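Local coordinates for protein Pcza361.24 (PDB 3G2M) that transfers a methyl group from S-adenosyl-L-methionine to a nitrogen of glycopeptides in the biosynthesis of glycopeptide antibiotics, at residues A[156-159]-A[160-164]; A[163-166]-A[167-170]. All blocks are in the same frame, centred on the assembly; numbering follows the deposited sequence.

Contact 1 (A[156-159]-A[160-164]); sequences ISSG and SINEL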
ATOM      1  N   ILE A 156     -17.568   0.074   9.063  1.00 30.83           N
ATOM      2  CA  ILE A 156     -16.851   0.891   8.088  1.00 29.99           C
ATOM      3  C   ILE A 156     -16.924   0.246   6.703  1.00 30.23           C
ATOM      4  O   ILE A 156     -16.821  -0.975   6.567  1.00 29.81           O
ATOM      5  CB  ILE A 156     -15.373   1.180   8.529  1.00 29.81           C
ATOM      6  CG1 ILE A 156     -14.746   2.290   7.673  1.00 29.85           C
ATOM      7  CG2 ILE A 156     -14.507  -0.093   8.523  1.00 29.54           C
ATOM      8  CD1 ILE A 156     -13.418   2.798   8.215  1.00 29.38           C
ATOM      9  N   SER A 157     -17.115   1.079   5.687  1.00 29.85           N
ATOM     10  CA  SER A 157     -17.254   0.606   4.319  1.00 30.80           C
ATOM     11  C   SER A 157     -15.907   0.541   3.606  1.00 30.49           C
ATOM     12  O   SER A 157     -14.989   1.309   3.923  1.00 30.43           O
ATOM     13  CB  SER A 157     -18.227   1.507   3.554  1.00 30.83           C
ATOM     14  OG  SER A 157     -18.561   0.944   2.294  1.00 34.31           O
ATOM     15  N   SER A 158     -15.801  -0.371   2.636  1.00 29.99           N
ATOM     16  CA  SER A 158     -14.569  -0.562   1.860  1.00 29.75           C
ATOM     17  C   SER A 158     -13.932   0.731   1.356  1.00 29.67           C
ATOM     18  O   SER A 158     -12.728   0.923   1.490  1.00 30.03           O
ATOM     19  CB  SER A 158     -14.833  -1.479   0.661  1.00 29.28           C
ATOM     20  OG  SER A 158     -13.618  -1.720  -0.022  1.00 29.53           O
ATOM     21  N   GLY A 159     -14.741   1.605   0.756  1.00 29.78           N
ATOM     22  CA  GLY A 159     -14.236   2.844   0.165  1.00 29.76           C
ATOM     23  C   GLY A 159     -13.487   3.716   1.158  1.00 29.89           C
ATOM     24  O   GLY A 159     -12.471   4.346   0.818  1.00 30.35           O
ATOM     25  N   SER A 160     -13.982   3.730   2.389  1.00 29.40           N
ATOM     26  CA  SER A 160     -13.449   4.572   3.456  1.00 29.20           C
ATOM     27  C   SER A 160     -12.130   4.072   4.036  1.00 28.96           C
ATOM     28  O   SER A 160     -11.178   4.837   4.158  1.00 28.62           O
ATOM     29  CB  SER A 160     -14.485   4.664   4.573  1.00 29.16           C
ATOM     30  OG  SER A 160     -15.722   5.097   4.041  1.00 29.27           O
ATOM     31  N   ILE A 161     -12.079   2.799   4.429  1.00 28.76           N
ATOM     32  CA  ILE A 161     -10.832   2.251   4.991  1.00 28.65           C
ATOM     33  C   ILE A 161      -9.699   2.294   3.957  1.00 28.58           C
ATOM     34  O   ILE A 161      -8.555   2.577   4.293  1.00 28.10           O
ATOM     35  CB  ILE A 161     -11.012   0.826   5.607  1.00 28.61           C
ATOM     36  CG1 ILE A 161      -9.684   0.346   6.248  1.00 29.50           C
ATOM     37  CG2 ILE A 161     -11.546  -0.161   4.563  1.00 29.07           C
ATOM     38  CD1 ILE A 161      -9.800  -0.876   7.163  1.00 28.69           C
ATOM     39  N   ASN A 162     -10.030   2.058   2.690  1.00 28.86           N
ATOM     40  CA  ASN A 162      -9.029   2.114   1.620  1.00 29.14           C
ATOM     41  C   ASN A 162      -8.459   3.514   1.364  1.00 29.56           C
ATOM     42  O   ASN A 162      -7.437   3.654   0.700  1.00 29.52           O
ATOM     43  CB  ASN A 162      -9.570   1.491   0.320  1.00 28.65           C
ATOM     44  CG  ASN A 162      -9.390  -0.026   0.281  1.00 29.50           C
ATOM     45  OD1 ASN A 162      -8.271  -0.523   0.137  1.00 28.37           O
ATOM     46  ND2 ASN A 162     -10.493  -0.765   0.389  1.00 27.95           N
ATOM     47  N   GLU A 163      -9.103   4.544   1.904  1.00 30.19           N
ATOM     48  CA  GLU A 163      -8.573   5.912   1.807  1.00 31.78           C
ATOM     49  C   GLU A 163      -7.426   6.164   2.800  1.00 30.94           C
ATOM     50  O   GLU A 163      -6.726   7.175   2.710  1.00 31.34           O
ATOM     51  CB  GLU A 163      -9.706   6.941   1.982  1.00 31.83           C
ATOM     52  CG  GLU A 163     -10.572   7.061   0.718  1.00 34.58           C
ATOM     53  CD  GLU A 163     -11.710   8.066   0.809  1.00 35.50           C
ATOM     54  OE1 GLU A 163     -11.943   8.687   1.880  1.00 39.97           O
ATOM     55  OE2 GLU A 163     -12.386   8.239  -0.231  1.00 41.10           O
ATOM     56  N   LEU A 164      -7.224   5.230   3.730  1.00 30.01           N
ATOM     57  CA  LEU A 164      -6.235   5.394   4.803  1.00 29.33           C
ATOM     58  C   LEU A 164      -4.939   4.633   4.521  1.00 29.01           C
ATOM     59  O   LEU A 164      -4.975   3.465   4.118  1.00 28.52           O
ATOM     60  CB  LEU A 164      -6.827   4.910   6.136  1.00 29.15           C
ATOM     61  CG  LEU A 164      -8.099   5.567   6.691  1.00 29.57           C
ATOM     62  CD1 LEU A 164      -8.467   4.942   8.046  1.00 30.09           C
ATOM     63  CD2 LEU A 164      -7.926   7.093   6.817  1.00 28.65           C
TER
HETATM   64  O   HOH W   1     -17.536   3.940   5.716  1.00 25.43           O
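Asn162 returns to the first turn of helix 158-161 and grips one backbone oxygen twice, an instance of how one residue can bind a carbonyl with both its side-chain and its backbone nitrogen. Its ND2 donates to Ser158 O at 3.0 Å, from above the carbonyl plane (44° out of it), while Asn162 N reaches the same oxygen at 3.2 Å from the opposite face. Both ends of the arrangement are fixed from outside: Asn162 OD1 accepts from Leu252 N, and Ser158 OG is hydrogen-bonded to Ala191 N. The buried side is closed by apolar side chains. Ile156, the last residue of its strand, holds CG1 anti to the backbone N (chi1 -167°), which carries CD1 toward the helix, 4.1 Å from Ile161 CB; the two side chains cross at about a right angle. Ile156 CG1 also lies 3.9 Å from Ser160 CB, and Leu172 of helix 166-179 packs on both isoleucines. The amides of Ser160 and Ile161 both reach Ser157 O, each in a weak bond. On the looser side a water bridges Ser157 N (2.9 Å) and Ser160 OG (2.7 Å), and exposed Glu163 runs its extended chain past Gly159, laying CG 3.3 Å from Gly159 O. Ser157 occupies the N-cap position but sends its OG elsewhere, to Glu71, close to Arg95. Both Ser157 and Arg95 bind S-adenosyl-L-methionine in this protein, so the turn from strand 151-156 into a short helix forms part of the cofactor site at the C-terminal ends of the parallel strands, as in Rossmann-like class I methyltransferases.

Contact 2 (A[163-166]-A[167-170]); sequences ELDE and ADRR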
ATOM      1  N   GLU A 163      -9.103   4.544   1.904  1.00 30.19           N
ATOM      2  CA  GLU A 163      -8.573   5.912   1.807  1.00 31.78           C
ATOM      3  C   GLU A 163      -7.426   6.164   2.800  1.00 30.94           C
ATOM      4  O   GLU A 163      -6.726   7.175   2.710  1.00 31.34           O
ATOM      5  CB  GLU A 163      -9.706   6.941   1.982  1.00 31.83           C
ATOM      6  CG  GLU A 163     -10.572   7.061   0.718  1.00 34.58           C
ATOM      7  CD  GLU A 163     -11.710   8.066   0.809  1.00 35.50           C
ATOM      8  OE1 GLU A 163     -11.943   8.687   1.880  1.00 39.97           O
ATOM      9  OE2 GLU A 163     -12.386   8.239  -0.231  1.00 41.10           O
ATOM     10  N   LEU A 164      -7.224   5.230   3.730  1.00 30.01           N
ATOM     11  CA  LEU A 164      -6.235   5.394   4.803  1.00 29.33           C
ATOM     12  C   LEU A 164      -4.939   4.633   4.521  1.00 29.01           C
ATOM     13  O   LEU A 164      -4.975   3.465   4.118  1.00 28.52           O
ATOM     14  CB  LEU A 164      -6.827   4.910   6.136  1.00 29.15           C
ATOM     15  CG  LEU A 164      -8.099   5.567   6.691  1.00 29.57           C
ATOM     16  CD1 LEU A 164      -8.467   4.942   8.046  1.00 30.09           C
ATOM     17  CD2 LEU A 164      -7.926   7.093   6.817  1.00 28.65           C
ATOM     18  N   ASP A 165      -3.804   5.289   4.751  1.00 28.32           N
ATOM     19  CA  ASP A 165      -2.504   4.631   4.649  1.00 27.90           C
ATOM     20  C   ASP A 165      -2.274   3.698   5.848  1.00 28.18           C
ATOM     21  O   ASP A 165      -3.133   3.587   6.728  1.00 26.89           O
ATOM     22  CB  ASP A 165      -1.354   5.649   4.455  1.00 27.86           C
ATOM     23  CG  ASP A 165      -1.118   6.545   5.665  1.00 28.43           C
ATOM     24  OD1 ASP A 165      -1.591   6.241   6.783  1.00 26.01           O
ATOM     25  OD2 ASP A 165      -0.441   7.579   5.487  1.00 27.77           O
ATOM     26  N   GLU A 166      -1.127   3.029   5.877  1.00 28.11           N
ATOM     27  CA  GLU A 166      -0.886   2.014   6.892  1.00 29.84           C
ATOM     28  C   GLU A 166      -0.978   2.577   8.311  1.00 28.87           C
ATOM     29  O   GLU A 166      -1.629   1.975   9.157  1.00 28.13           O
ATOM     30  CB  GLU A 166       0.453   1.292   6.684  1.00 29.76           C
ATOM     31  CG  GLU A 166       0.557  -0.019   7.501  1.00 32.64           C
ATOM     32  CD  GLU A 166       1.964  -0.601   7.530  1.00 33.86           C
ATOM     33  OE1 GLU A 166       2.891   0.070   7.025  1.00 38.88           O
ATOM     34  OE2 GLU A 166       2.144  -1.723   8.067  1.00 38.23           O
ATOM     35  N   ALA A 167      -0.333   3.722   8.548  1.00 28.34           N
ATOM     36  CA  ALA A 167      -0.283   4.348   9.877  1.00 28.74           C
ATOM     37  C   ALA A 167      -1.667   4.814  10.335  1.00 28.78           C
ATOM     38  O   ALA A 167      -2.039   4.649  11.505  1.00 28.93           O
ATOM     39  CB  ALA A 167       0.722   5.518   9.884  1.00 29.06           C
ATOM     40  N   ASP A 168      -2.438   5.368   9.404  1.00 28.61           N
ATOM     41  CA  ASP A 168      -3.796   5.823   9.708  1.00 29.19           C
ATOM     42  C   ASP A 168      -4.776   4.671   9.960  1.00 28.64           C
ATOM     43  O   ASP A 168      -5.692   4.794  10.783  1.00 28.67           O
ATOM     44  CB  ASP A 168      -4.312   6.762   8.615  1.00 29.51           C
ATOM     45  CG  ASP A 168      -3.701   8.162   8.711  1.00 31.76           C
ATOM     46  OD1 ASP A 168      -3.124   8.511   9.767  1.00 35.00           O
ATOM     47  OD2 ASP A 168      -3.816   8.924   7.732  1.00 34.98           O
ATOM     48  N   ARG A 169      -4.596   3.558   9.250  1.00 27.95           N
ATOM     49  CA  ARG A 169      -5.367   2.346   9.560  1.00 27.67           C
ATOM     50  C   ARG A 169      -5.088   1.866  10.994  1.00 28.10           C
ATOM     51  O   ARG A 169      -6.004   1.434  11.690  1.00 28.19           O
ATOM     52  CB  ARG A 169      -5.100   1.235   8.536  1.00 27.74           C
ATOM     53  CG  ARG A 169      -5.592   1.610   7.122  1.00 26.92           C
ATOM     54  CD  ARG A 169      -5.670   0.412   6.155  1.00 27.06           C
ATOM     55  NE  ARG A 169      -4.395  -0.293   5.965  1.00 26.01           N
ATOM     56  CZ  ARG A 169      -3.460   0.044   5.076  1.00 27.78           C
ATOM     57  NH1 ARG A 169      -3.611   1.123   4.307  1.00 29.00           N
ATOM     58  NH2 ARG A 169      -2.351  -0.684   4.979  1.00 24.44           N
ATOM     59  N   ARG A 170      -3.827   1.929  11.416  1.00 28.07           N
ATOM     60  CA  ARG A 170      -3.462   1.640  12.812  1.00 29.40           C
ATOM     61  C   ARG A 170      -4.253   2.517  13.795  1.00 28.74           C
ATOM     62  O   ARG A 170      -4.742   2.033  14.807  1.00 28.89           O
ATOM     63  CB  ARG A 170      -1.958   1.834  13.041  1.00 29.31           C
ATOM     64  CG  ARG A 170      -1.090   0.638  12.653  1.00 31.41           C
ATOM     65  CD  ARG A 170       0.365   0.821  13.112  1.00 31.83           C
ATOM     66  NE  ARG A 170       1.301   0.896  11.992  1.00 38.88           N
ATOM     67  CZ  ARG A 170       2.096   1.926  11.717  1.00 41.12           C
ATOM     68  NH1 ARG A 170       2.117   3.012  12.487  1.00 42.98           N
ATOM     69  NH2 ARG A 170       2.896   1.859  10.663  1.00 42.92           N
TER
HETATM   70  O   HOH W   2      -4.087   8.137   5.260  1.00 30.37           O
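An N-terminal helix cap starts helix 166-179, and the contact illustrates how a side chain can supply an acceptor to the first turn. Asp165, at the N-cap, accepts from Asp168 N through OD1 at 2.9 Å, the amide meeting the oxygen nearly along its C-O axis. The aspartate can do this because CG sits between its backbone N and carbonyl carbon (chi1 67°), folding the carboxylate back over the first turn. Asp168 is drawn into the same corner: its OD2 accepts from a water at 2.6 Å, and that water also accepts from Asp165 N. Asp165 OD1 and Asp168 OD2 lie only 3.6 Å apart, a proximity of like charges that the helix amides and the water would be expected to ease. In the fold this is the point where the chain, having left strand 151-156, begins the helix that leads on to strand 184-191 of the central methyltransferase sheet. Across the turn, Arg169 sends its guanidinium back along the chain. The bend at chi3 (-58°) brings NH1 to Leu164 O at 2.7 Å, with that oxygen at the edge of the guanidinium and in its plane, while Glu166 CA sits over one face, offset toward the rim. Arg169 NH2 forms a salt bridge with Glu260. Nearer the backbone, Leu164 CB packs 3.7 Å from Arg169 CG. Glu166 OE1 stays 4.1 Å from Arg170 NH2, beyond salt-bridge range; Arg170 NH2 has a long, weak ion pair with Asp165 of the second subunit, and Glu166 N a weak hydrogen bond with Glu166 of that subunit.

Followed from the N terminus, the chain leaves strand 151-156 at Ile156 and meets contact 1 first, where residues 156-164 wind through the short helix 158-161 and a type I turn. Contact 2 takes over without a break, sharing Glu163 and Leu164, and carries the chain into helix 166-179. The two overlap in sequence rather than nest, contact 1 closing the turn of helix 158-161 and the type I turn after it, contact 2 the first turn of helix 166-179, with centres about 9 Å apart. They meet in space where Ile161 CG1 packs 4.0 Å from Arg169 CD. Together they tie the end of a central strand, beside the cofactor site, to the following helix and to strand 244-252 of the smaller sheet.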